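Local coordinates for protein putative mandelate racemase (Salmonella typhimurium, PDB 2O56) that is of unknown function but probably acts as a magnesium-dependent hydro-lyase (dehydratase) of the mandelate racemase group within the enolase superfamily, at residues A[39-44]-A[382-387]. Sequence-based numbering, arbitrary orientation.
Sequences SGFGEV and GQELTE
Phe41 lays one face of its ring against the chain at Glu384. The CA of Glu384 sits above the middle of that face, 4.2 Å from the ring centroid and only 10° off the normal, a CH-pi contact made by backbone rather than by a side-chain tip. With CG beside the backbone N (chi1 -75°) and the rest of the chain extended, the Glu384 side chain runs across the CD2/CE2 side of the ring, roughly perpendicular to the Phe41 side chain; CG passes 3.7 Å from Phe41 CE2 and the carboxylate carries on beyond that side, its plane tilted 29° from the ring plane. On the CE1 side the ring meets Leu385, whose N lies 3.7 Å from Phe41 CE1 and whose CB is 4.0 Å from the same atom. Strand 39-44 is an edge strand, within this chain, of the antiparallel sheet of the N-terminal capping domain in this enolase-superfamily fold, and 382-387 belongs to the C-terminal tail that returns to that domain after the barrel, so Phe41 packs the returning chain against the cap. Met390 of helix 387-392 touches both Phe41 and Leu385. The Glu384 carboxylate is held by two salt bridges, OE1 to Lys363 and OE2 to Lys112; because Lys112 also bonds the carbonyl O of Ser39, it links the acid back to the strand. One residue earlier, the Gln383 amide folds back: the N-H of Glu384 meets a lone pair of Gln383 OE1 within the amide plane at 3.2 Å, and NE2 of the same amide donates to the carbonyl O of Tyr364.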
# COMPACT_ATOMS: atom_id res chain seq x y z
N SER A 39 -27.21 -37.49 24.58
CA SER A 39 -27.06 -36.11 25.04
C SER A 39 -25.63 -35.58 24.87
O SER A 39 -24.67 -36.24 25.27
CB SER A 39 -27.48 -35.94 26.52
OG SER A 39 -28.87 -36.13 26.71
N GLY A 40 -25.51 -34.39 24.29
CA GLY A 40 -24.22 -33.72 24.13
C GLY A 40 -24.00 -32.64 25.17
O GLY A 40 -24.93 -31.94 25.54
N PHE A 41 -22.76 -32.49 25.62
CA PHE A 41 -22.43 -31.45 26.60
C PHE A 41 -21.44 -30.40 26.02
O PHE A 41 -20.42 -30.74 25.43
CB PHE A 41 -21.83 -32.06 27.87
CG PHE A 41 -22.82 -32.83 28.73
CD1 PHE A 41 -23.29 -32.29 29.92
CD2 PHE A 41 -23.26 -34.11 28.36
CE1 PHE A 41 -24.18 -33.00 30.73
CE2 PHE A 41 -24.15 -34.82 29.16
CZ PHE A 41 -24.60 -34.27 30.35
N GLY A 42 -21.77 -29.12 26.22
CA GLY A 42 -20.92 -28.01 25.81
C GLY A 42 -20.84 -26.98 26.91
O GLY A 42 -21.59 -27.03 27.88
N GLU A 43 -19.90 -26.06 26.79
CA GLU A 43 -19.72 -25.04 27.78
C GLU A 43 -19.72 -23.65 27.12
O GLU A 43 -19.18 -23.47 26.03
CB GLU A 43 -18.42 -25.30 28.54
CG GLU A 43 -18.19 -24.32 29.63
CD GLU A 43 -17.16 -24.77 30.60
OE1 GLU A 43 -16.88 -25.98 30.62
OE2 GLU A 43 -16.64 -23.90 31.34
N VAL A 44 -20.38 -22.69 27.77
CA VAL A 44 -20.43 -21.30 27.30
C VAL A 44 -19.35 -20.55 28.07
O VAL A 44 -19.46 -20.40 29.28
CB VAL A 44 -21.80 -20.65 27.62
CG1 VAL A 44 -21.82 -19.16 27.25
CG2 VAL A 44 -22.94 -21.41 26.94
N GLY A 382 -15.76 -36.74 25.98
CA GLY A 382 -15.26 -37.57 27.09
C GLY A 382 -15.45 -36.92 28.45
O GLY A 382 -14.71 -37.22 29.40
N GLN A 383 -16.43 -36.03 28.53
CA GLN A 383 -16.69 -35.25 29.74
C GLN A 383 -18.15 -34.87 29.83
O GLN A 383 -18.81 -34.62 28.82
CB GLN A 383 -15.77 -34.03 29.81
CG GLN A 383 -15.73 -33.35 31.20
CD GLN A 383 -15.28 -34.28 32.33
OE1 GLN A 383 -16.05 -35.14 32.78
NE2 GLN A 383 -14.05 -34.08 32.83
N GLU A 384 -18.68 -34.87 31.05
CA GLU A 384 -20.11 -34.70 31.30
C GLU A 384 -20.25 -34.16 32.71
O GLU A 384 -19.48 -34.53 33.59
CB GLU A 384 -20.82 -36.06 31.26
CG GLU A 384 -21.04 -36.66 29.88
CD GLU A 384 -21.99 -37.84 29.90
OE1 GLU A 384 -22.39 -38.26 31.01
OE2 GLU A 384 -22.33 -38.35 28.80
N LEU A 385 -21.25 -33.33 32.94
CA LEU A 385 -21.60 -32.94 34.32
C LEU A 385 -22.12 -34.17 35.07
O LEU A 385 -22.71 -35.07 34.46
CB LEU A 385 -22.69 -31.87 34.29
CG LEU A 385 -22.36 -30.45 33.80
CD1 LEU A 385 -23.62 -29.64 33.93
CD2 LEU A 385 -21.23 -29.84 34.62
N THR A 386 -21.92 -34.21 36.38
CA THR A 386 -22.47 -35.31 37.19
C THR A 386 -23.96 -35.11 37.39
O THR A 386 -24.43 -33.96 37.34
CB THR A 386 -21.85 -35.37 38.59
OG1 THR A 386 -22.20 -34.18 39.30
CG2 THR A 386 -20.36 -35.51 38.52
N GLU A 387 -24.68 -36.19 37.66
CA GLU A 387 -26.11 -36.12 37.99
C GLU A 387 -26.41 -35.20 39.17
O GLU A 387 -27.39 -34.45 39.16
CB GLU A 387 -26.69 -37.52 38.27
CG GLU A 387 -26.91 -38.37 37.02
CD GLU A 387 -27.90 -37.76 36.04
OE1 GLU A 387 -28.90 -37.14 36.49
OE2 GLU A 387 -27.68 -37.90 34.82